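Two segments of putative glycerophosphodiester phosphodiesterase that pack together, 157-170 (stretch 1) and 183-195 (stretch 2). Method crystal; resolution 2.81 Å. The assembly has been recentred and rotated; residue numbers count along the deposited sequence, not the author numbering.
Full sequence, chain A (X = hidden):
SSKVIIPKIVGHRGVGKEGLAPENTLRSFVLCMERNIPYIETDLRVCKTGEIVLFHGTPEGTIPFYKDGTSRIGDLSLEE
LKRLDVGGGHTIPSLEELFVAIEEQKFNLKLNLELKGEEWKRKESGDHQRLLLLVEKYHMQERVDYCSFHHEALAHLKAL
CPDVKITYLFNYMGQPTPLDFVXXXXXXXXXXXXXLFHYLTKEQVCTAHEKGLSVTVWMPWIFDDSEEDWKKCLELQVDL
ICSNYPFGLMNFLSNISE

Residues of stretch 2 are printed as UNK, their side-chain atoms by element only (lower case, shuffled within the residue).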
ATOM      1  N   LEU A 157       2.301 -15.995   1.052  1.00 10.90           N
ATOM      2  CA  LEU A 157       1.415 -15.840  -0.096  1.00 11.09           C
ATOM      3  C   LEU A 157       1.953 -16.633  -1.278  1.00 10.96           C
ATOM      4  O   LEU A 157       1.291 -17.522  -1.825  1.00 11.47           O
ATOM      5  CB  LEU A 157       1.285 -14.378  -0.483  1.00 11.02           C
ATOM      6  CG  LEU A 157       0.415 -13.563   0.467  1.00 12.18           C
ATOM      7  CD1 LEU A 157       0.272 -12.128  -0.048  1.00 12.67           C
ATOM      8  CD2 LEU A 157      -0.966 -14.217   0.652  1.00 13.06           C
ATOM      9  N   LYS A 158       3.177 -16.288  -1.647  1.00 10.40           N
ATOM     10  CA  LYS A 158       3.967 -16.976  -2.650  1.00  9.41           C
ATOM     11  C   LYS A 158       3.867 -18.512  -2.520  1.00  9.15           C
ATOM     12  O   LYS A 158       3.742 -19.225  -3.524  1.00  8.87           O
ATOM     13  CB  LYS A 158       5.412 -16.500  -2.498  1.00  8.74           C
ATOM     14  CG  LYS A 158       6.078 -16.191  -3.758  1.00  7.82           C
ATOM     15  CD  LYS A 158       5.608 -14.892  -4.298  1.00  9.95           C
ATOM     16  CE  LYS A 158       5.657 -14.942  -5.823  1.00 11.86           C
ATOM     17  NZ  LYS A 158       6.030 -13.635  -6.435  1.00 13.54           N
ATOM     18  N   ALA A 159       3.894 -19.011  -1.287  1.00  8.82           N
ATOM     19  CA  ALA A 159       3.782 -20.455  -1.051  1.00  9.08           C
ATOM     20  C   ALA A 159       2.456 -21.038  -1.568  1.00  8.94           C
ATOM     21  O   ALA A 159       2.439 -22.125  -2.145  1.00  8.86           O
ATOM     22  CB  ALA A 159       3.992 -20.797   0.449  1.00  8.87           C
ATOM     23  N   LEU A 160       1.362 -20.303  -1.372  1.00  8.75           N
ATOM     24  CA  LEU A 160       0.043 -20.747  -1.792  1.00  8.67           C
ATOM     25  C   LEU A 160      -0.165 -20.495  -3.263  1.00  8.88           C
ATOM     26  O   LEU A 160      -0.711 -21.319  -3.984  1.00  8.60           O
ATOM     27  CB  LEU A 160      -1.021 -20.017  -0.992  1.00  8.41           C
ATOM     28  CG  LEU A 160      -0.864 -20.287   0.506  1.00  8.82           C
ATOM     29  CD1 LEU A 160      -1.815 -19.404   1.320  1.00  9.47           C
ATOM     30  CD2 LEU A 160      -1.055 -21.771   0.831  1.00  7.46           C
ATOM     31  N   CYS A 161       0.295 -19.340  -3.706  1.00  9.82           N
ATOM     32  CA  CYS A 161       0.166 -18.970  -5.083  1.00 10.07           C
ATOM     33  C   CYS A 161       1.393 -18.174  -5.604  1.00 10.34           C
ATOM     34  O   CYS A 161       1.497 -16.970  -5.394  1.00 10.27           O
ATOM     35  CB  CYS A 161      -1.129 -18.201  -5.274  1.00  9.80           C
ATOM     36  SG  CYS A 161      -1.196 -17.533  -6.933  1.00 11.73           S
ATOM     37  N   PRO A 162       2.316 -18.857  -6.300  1.00 10.69           N
ATOM     38  CA  PRO A 162       3.547 -18.222  -6.786  1.00 10.86           C
ATOM     39  C   PRO A 162       3.312 -17.093  -7.792  1.00 11.12           C
ATOM     40  O   PRO A 162       4.203 -16.261  -7.993  1.00 11.79           O
ATOM     41  CB  PRO A 162       4.310 -19.365  -7.471  1.00 10.96           C
ATOM     42  CG  PRO A 162       3.625 -20.645  -7.050  1.00 11.40           C
ATOM     43  CD  PRO A 162       2.225 -20.289  -6.655  1.00 10.78           C
ATOM     44  N   ASP A 163       2.142 -17.059  -8.421  1.00 10.81           N
ATOM     45  CA  ASP A 163       1.828 -16.016  -9.411  1.00 10.67           C
ATOM     46  C   ASP A 163       1.657 -14.658  -8.790  1.00 10.40           C
ATOM     47  O   ASP A 163       1.707 -13.666  -9.496  1.00 10.86           O
ATOM     48  CB  ASP A 163       0.523 -16.315 -10.152  1.00 10.83           C
ATOM     49  CG  ASP A 163       0.673 -17.407 -11.179  1.00 11.58           C
ATOM     50  OD1 ASP A 163       1.834 -17.791 -11.463  1.00 12.73           O
ATOM     51  OD2 ASP A 163      -0.364 -17.873 -11.704  1.00 11.36           O
ATOM     52  N   VAL A 164       1.403 -14.599  -7.486  1.00 10.05           N
ATOM     53  CA  VAL A 164       1.086 -13.323  -6.874  1.00  9.63           C
ATOM     54  C   VAL A 164       2.245 -12.377  -7.115  1.00 10.06           C
ATOM     55  O   VAL A 164       3.408 -12.800  -7.118  1.00  9.87           O
ATOM     56  CB  VAL A 164       0.795 -13.414  -5.369  1.00  9.13           C
ATOM     57  CG1 VAL A 164      -0.423 -14.253  -5.122  1.00  9.22           C
ATOM     58  CG2 VAL A 164       1.998 -13.939  -4.600  1.00  9.06           C
ATOM     59  N   LYS A 165       1.910 -11.111  -7.348  1.00 10.25           N
ATOM     60  CA  LYS A 165       2.901 -10.046  -7.416  1.00 10.50           C
ATOM     61  C   LYS A 165       3.182  -9.422  -6.033  1.00  9.79           C
ATOM     62  O   LYS A 165       2.268  -9.051  -5.299  1.00  9.54           O
ATOM     63  CB  LYS A 165       2.489  -8.989  -8.437  1.00 10.49           C
ATOM     64  CG  LYS A 165       2.369  -9.534  -9.854  1.00 13.33           C
ATOM     65  CD  LYS A 165       3.141  -8.675 -10.872  1.00 18.78           C
ATOM     66  CE  LYS A 165       3.189  -7.137 -10.505  1.00 21.28           C
ATOM     67  NZ  LYS A 165       1.883  -6.359 -10.533  1.00 20.77           N
ATOM     68  N   ILE A 166       4.465  -9.322  -5.696  1.00  9.52           N
ATOM     69  CA  ILE A 166       4.894  -8.799  -4.400  1.00  8.62           C
ATOM     70  C   ILE A 166       6.029  -7.775  -4.502  1.00  8.81           C
ATOM     71  O   ILE A 166       6.949  -7.897  -5.328  1.00  8.61           O
ATOM     72  CB  ILE A 166       5.266  -9.927  -3.422  1.00  8.24           C
ATOM     73  CG1 ILE A 166       6.594 -10.569  -3.798  1.00  6.29           C
ATOM     74  CG2 ILE A 166       4.165 -10.986  -3.394  1.00  8.20           C
ATOM     75  CD1 ILE A 166       7.185 -11.383  -2.697  1.00  4.20           C
ATOM     76  N   THR A 167       5.933  -6.758  -3.653  1.00  8.80           N
ATOM     77  CA  THR A 167       6.951  -5.730  -3.557  1.00  8.69           C
ATOM     78  C   THR A 167       7.531  -5.799  -2.160  1.00  9.23           C
ATOM     79  O   THR A 167       6.793  -5.769  -1.173  1.00  9.21           O
ATOM     80  CB  THR A 167       6.344  -4.343  -3.795  1.00  8.35           C
ATOM     81  OG1 THR A 167       5.731  -4.322  -5.082  1.00  8.28           O
ATOM     82  CG2 THR A 167       7.400  -3.226  -3.719  1.00  7.17           C
ATOM     83  N   TYR A 168       8.851  -5.902  -2.075  1.00  9.38           N
ATOM     84  CA  TYR A 168       9.516  -5.883  -0.789  1.00  9.68           C
ATOM     85  C   TYR A 168       9.638  -4.425  -0.364  1.00 10.09           C
ATOM     86  O   TYR A 168      10.068  -3.573  -1.170  1.00 10.28           O
ATOM     87  CB  TYR A 168      10.895  -6.513  -0.924  1.00 10.05           C
ATOM     88  CG  TYR A 168      10.985  -8.005  -0.641  1.00 10.31           C
ATOM     89  CD1 TYR A 168       9.880  -8.845  -0.794  1.00  8.91           C
ATOM     90  CD2 TYR A 168      12.209  -8.580  -0.261  1.00 11.12           C
ATOM     91  CE1 TYR A 168       9.977 -10.222  -0.542  1.00 10.14           C
ATOM     92  CE2 TYR A 168      12.322  -9.962  -0.017  1.00 12.74           C
ATOM     93  CZ  TYR A 168      11.188 -10.782  -0.148  1.00 11.05           C
ATOM     94  OH  TYR A 168      11.283 -12.137   0.131  1.00  9.22           O
ATOM     95  N   LEU A 169       9.240  -4.141   0.884  1.00  9.93           N
ATOM     96  CA  LEU A 169       9.344  -2.806   1.472  1.00  9.27           C
ATOM     97  C   LEU A 169      10.582  -2.687   2.357  1.00  9.15           C
ATOM     98  O   LEU A 169      10.759  -3.496   3.266  1.00  9.72           O
ATOM     99  CB  LEU A 169       8.117  -2.518   2.326  1.00  9.05           C
ATOM    100  CG  LEU A 169       6.895  -1.818   1.743  1.00  8.98           C
ATOM    101  CD1 LEU A 169       5.710  -2.070   2.641  1.00  8.87           C
ATOM    102  CD2 LEU A 169       7.126  -0.336   1.633  1.00  8.17           C
ATOM    103  N   PHE A 170      11.409  -1.668   2.134  1.00  8.81           N
ATOM    104  CA  PHE A 170      12.593  -1.479   2.966  1.00  9.13           C
ATOM    105  C   PHE A 170      12.528  -0.332   3.962  1.00 10.09           C
ATOM    106  O   PHE A 170      11.528   0.388   4.040  1.00 10.46           O
ATOM    107  CB  PHE A 170      13.833  -1.335   2.094  1.00  8.52           C
ATOM    108  CG  PHE A 170      14.180  -2.582   1.391  1.00  8.46           C
ATOM    109  CD1 PHE A 170      13.805  -2.774   0.067  1.00  8.29           C
ATOM    110  CD2 PHE A 170      14.809  -3.624   2.078  1.00  6.05           C
ATOM    111  CE1 PHE A 170      14.094  -3.989  -0.576  1.00  8.12           C
ATOM    112  CE2 PHE A 170      15.105  -4.813   1.451  1.00  4.97           C
ATOM    113  CZ  PHE A 170      14.748  -5.009   0.124  1.00  6.24           C
ATOM    114  N   UNK A 183      19.294  -8.641  -3.968  1.00 15.67           N
ATOM    115  CA  UNK A 183      19.349 -10.087  -3.909  1.00 16.33           C
ATOM    116  C   UNK A 183      18.186 -10.665  -3.123  1.00 15.47           C
ATOM    117  O   UNK A 183      17.664 -11.707  -3.475  1.00 15.80           O
ATOM    118  c   UNK A 183      21.834 -10.486  -4.093  1.00 21.84           C
ATOM    119  o   UNK A 183      23.493 -10.977  -2.403  1.00 30.61           O
ATOM    120  c   UNK A 183      22.958 -11.342  -3.504  1.00 29.28           C
ATOM    121  o   UNK A 183      23.286 -12.389  -4.145  1.00 31.43           O
ATOM    122  c   UNK A 183      20.626 -10.523  -3.223  1.00 16.95           C
ATOM    123  N   UNK A 184      17.820 -10.005  -2.031  1.00 14.73           N
ATOM    124  CA  UNK A 184      16.707 -10.424  -1.197  1.00 13.95           C
ATOM    125  C   UNK A 184      15.430 -10.553  -2.020  1.00 13.51           C
ATOM    126  O   UNK A 184      14.722 -11.568  -1.950  1.00 13.22           O
ATOM    127  c   UNK A 184      17.115  -9.532   1.153  1.00 14.14           C
ATOM    128  c   UNK A 184      16.445  -9.358  -0.149  1.00 13.76           C
ATOM    129  c   UNK A 184      16.678  -8.431   2.095  1.00 16.04           C
ATOM    130  o   UNK A 184      15.485  -8.181   2.242  1.00 17.28           O
ATOM    131  n   UNK A 184      17.635  -7.752   2.724  1.00 16.34           N
ATOM    132  N   UNK A 185      15.144  -9.499  -2.784  1.00 12.64           N
ATOM    133  CA  UNK A 185      13.870  -9.356  -3.445  1.00 11.78           C
ATOM    134  C   UNK A 185      13.727 -10.379  -4.554  1.00 11.39           C
ATOM    135  O   UNK A 185      12.637 -10.897  -4.774  1.00 11.26           O
ATOM    136  c   UNK A 185      13.718  -7.955  -3.974  1.00 11.60           C
ATOM    137  N   UNK A 186      14.834 -10.674  -5.240  1.00 11.14           N
ATOM    138  CA  UNK A 186      14.849 -11.659  -6.333  1.00 11.34           C
ATOM    139  C   UNK A 186      14.665 -13.057  -5.799  1.00 11.32           C
ATOM    140  O   UNK A 186      13.787 -13.802  -6.240  1.00 11.77           O
ATOM    141  s   UNK A 186      16.328 -10.080  -8.015  1.00 12.17           S
ATOM    142  c   UNK A 186      16.155 -11.610  -7.102  1.00 11.16           C
ATOM    143  N   UNK A 187      15.504 -13.397  -4.836  1.00 10.84           N
ATOM    144  CA  UNK A 187      15.399 -14.649  -4.115  1.00 10.74           C
ATOM    145  C   UNK A 187      13.986 -14.935  -3.594  1.00 10.89           C
ATOM    146  O   UNK A 187      13.510 -16.088  -3.632  1.00 10.34           O
ATOM    147  c   UNK A 187      16.706 -18.279  -0.892  1.00  8.84           C
ATOM    148  c   UNK A 187      17.298 -18.154  -2.150  1.00  7.99           C
ATOM    149  c   UNK A 187      16.481 -15.897  -2.252  1.00  9.44           C
ATOM    150  c   UNK A 187      17.178 -16.963  -2.827  1.00  8.35           C
ATOM    151  c   UNK A 187      16.359 -14.604  -2.957  1.00 10.14           C
ATOM    152  c   UNK A 187      16.018 -17.243  -0.320  1.00  7.72           C
ATOM    153  o   UNK A 187      16.803 -19.442  -0.180  1.00 10.46           O
ATOM    154  c   UNK A 187      15.905 -16.065  -1.005  1.00  8.15           C
ATOM    155  N   UNK A 188      13.339 -13.866  -3.115  1.00 11.02           N
ATOM    156  CA  UNK A 188      11.988 -13.924  -2.585  1.00 10.90           C
ATOM    157  C   UNK A 188      10.966 -13.763  -3.682  1.00 11.45           C
ATOM    158  O   UNK A 188       9.766 -13.721  -3.407  1.00 11.30           O
ATOM    159  N   UNK A 189      11.446 -13.658  -4.921  1.00 11.90           N
ATOM    160  CA  UNK A 189      10.585 -13.610  -6.094  1.00 12.71           C
ATOM    161  C   UNK A 189       9.678 -12.388  -6.092  1.00 13.56           C
ATOM    162  O   UNK A 189       8.566 -12.419  -6.641  1.00 13.44           O
ATOM    163  o   UNK A 189       8.108 -15.744  -7.662  1.00 14.08           O
ATOM    164  o   UNK A 189       9.795 -14.653  -8.564  1.00 13.97           O
ATOM    165  c   UNK A 189       9.177 -15.099  -7.568  1.00 13.07           C
ATOM    166  c   UNK A 189       9.751 -14.882  -6.192  1.00 12.66           C
ATOM    167  N   UNK A 190      10.157 -11.312  -5.468  1.00 14.47           N
ATOM    168  CA  UNK A 190       9.508 -10.013  -5.565  1.00 15.33           C
ATOM    169  C   UNK A 190       9.757  -9.427  -6.939  1.00 15.80           C
ATOM    170  O   UNK A 190      10.830  -9.638  -7.517  1.00 16.20           O
ATOM    171  c   UNK A 190      10.047  -9.082  -4.507  1.00 15.56           C
ATOM    172  N   UNK A 191       8.788  -8.688  -7.466  1.00 16.16           N
ATOM    173  CA  UNK A 191       9.013  -8.006  -8.733  1.00 16.84           C
ATOM    174  C   UNK A 191       9.403  -6.541  -8.533  1.00 16.62           C
ATOM    175  O   UNK A 191       9.882  -5.872  -9.453  1.00 17.48           O
ATOM    176  c   UNK A 191       7.810  -8.159  -9.665  1.00 17.63           C
ATOM    177  c   UNK A 191       6.684  -7.197  -9.330  1.00 20.84           C
ATOM    178  o   UNK A 191       6.167  -7.174  -8.203  1.00 24.12           O
ATOM    179  n   UNK A 191       6.299  -6.382 -10.314  1.00 23.69           N
ATOM    180  N   UNK A 192       9.219  -6.036  -7.323  1.00 16.20           N
ATOM    181  CA  UNK A 192       9.580  -4.652  -7.047  1.00 14.96           C
ATOM    182  C   UNK A 192      10.150  -4.452  -5.660  1.00 14.03           C
ATOM    183  O   UNK A 192      10.016  -5.315  -4.796  1.00 13.92           O
ATOM    184  N   UNK A 193      10.785  -3.298  -5.472  1.00 13.85           N
ATOM    185  CA  UNK A 193      11.240  -2.800  -4.165  1.00 13.94           C
ATOM    186  C   UNK A 193      10.631  -1.432  -3.896  1.00 14.11           C
ATOM    187  O   UNK A 193      10.290  -0.682  -4.837  1.00 13.58           O
ATOM    188  c   UNK A 193      13.340  -1.727  -5.128  1.00 13.31           C
ATOM    189  c   UNK A 193      12.793  -2.645  -4.045  1.00 13.76           C
ATOM    190  c   UNK A 193      13.494  -3.981  -4.077  1.00 13.48           C
ATOM    191  N   UNK A 194      10.518  -1.111  -2.607  1.00 14.28           N
ATOM    192  CA  UNK A 194       9.950   0.163  -2.197  1.00 14.76           C
ATOM    193  C   UNK A 194      10.716   0.776  -1.021  1.00 14.85           C
ATOM    194  O   UNK A 194      10.937   0.119   0.009  1.00 15.40           O
ATOM    195  c   UNK A 194       8.468  -0.003  -1.893  1.00 14.59           C
ATOM    196  o   UNK A 194       7.955   1.169  -1.297  1.00 16.28           O
ATOM    197  N   UNK A 195      11.125   2.032  -1.170  1.00 14.53           N
ATOM    198  CA  UNK A 195      12.035   2.616  -0.196  1.00 14.93           C
ATOM    199  C   UNK A 195      11.544   3.937   0.289  1.00 14.29           C
ATOM    200  O   UNK A 195      10.906   4.669  -0.455  1.00 14.67           O
ATOM    201  c   UNK A 195      15.784   0.907  -0.896  1.00 17.88           C
ATOM    202  c   UNK A 195      13.404   2.845  -0.813  1.00 15.59           C
ATOM    203  c   UNK A 195      13.568   2.183  -2.197  1.00 18.15           C
ATOM    204 se   UNK A 195      14.300   0.393  -2.070  1.00 18.08          SE
TER

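Position 183 has three side-chain carbons in a row, the third carrying two oxygens. It is Glu 183, an exposed helical residue that touches nothing on stretch 1, as suits a charged group. Position 184 has three carbons ending in one oxygen and one nitrogen: Gln 184. Its OE1 lies 3.5 Å from Phe 170 CE2, at the ring edge, where aromatic C-H groups carry slight positive charge.

Position 185 has a single carbon, so it is Ala 185; so small a side chain lets the Tyr 168 ring lie close, CD2 to Ala 185 CB at 4.1 Å. At position 186 one carbon bears a sulfur, giving Cys 186, which points away from stretch 1. Position 187 has one carbon and a six-carbon ring bearing an oxygen: Tyr 187, exposed and also without contact.

Position 188 has no side-chain atoms and is Gly 188. Its CA lies 3.3 Å from Tyr 168 OH, and a CB here would come within 1.9 Å of that hydroxyl oxygen, so only glycine fits. Position 189 has two carbons, the second carrying two oxygens, close to Lys 158: it is Asp 189. Lys 158 NZ donates to Asp 189 O at 2.8 Å and forms a salt bridge to Asp 189 OD2 at 3.2 Å, that hydrogen bond being weak. With positive phi, Asp 189 ends the helix in a Schellman motif.

The lone carbon of position 190 marks Ala 190, whose CB sits 3.8 Å from Ile 166 CG1 and 3.7 Å from Tyr 168 CD1. Position 191 has two carbons, the second bearing an oxygen and a nitrogen: Asn 191, close to Lys 165. Position 192, without side-chain atoms, is Gly 192, its CA 4.5 Å from that of Thr 167.

Position 193 branches at its first carbon into two more, hence Val 193; CG1 packs 3.6 Å from Phe 170 CE1. Position 194, one carbon and one oxygen, is Ser 194, compact enough for its CB to lie 3.9 Å from Thr 167 CG2. Position 195 is an unbranched chain of two carbons, selenium and carbon: selenomethionine, Met 195, with SE 3.9 Å from Phe 170 CD1.

The contact is a parallel strand pairing. Asn 191 N donates to Ile 166 O (2.9 Å), Tyr 168 N to Gly 192 O (3.0 Å), Ser 194 N to Tyr 168 O (2.9 Å) and Phe 170 N to Ser 194 O (2.8 Å). Beside this ladder, Tyr 168 reaches the helix end, where small residues make room for its ring.

Stretch 2 183-195: EQACYGDANGVSM
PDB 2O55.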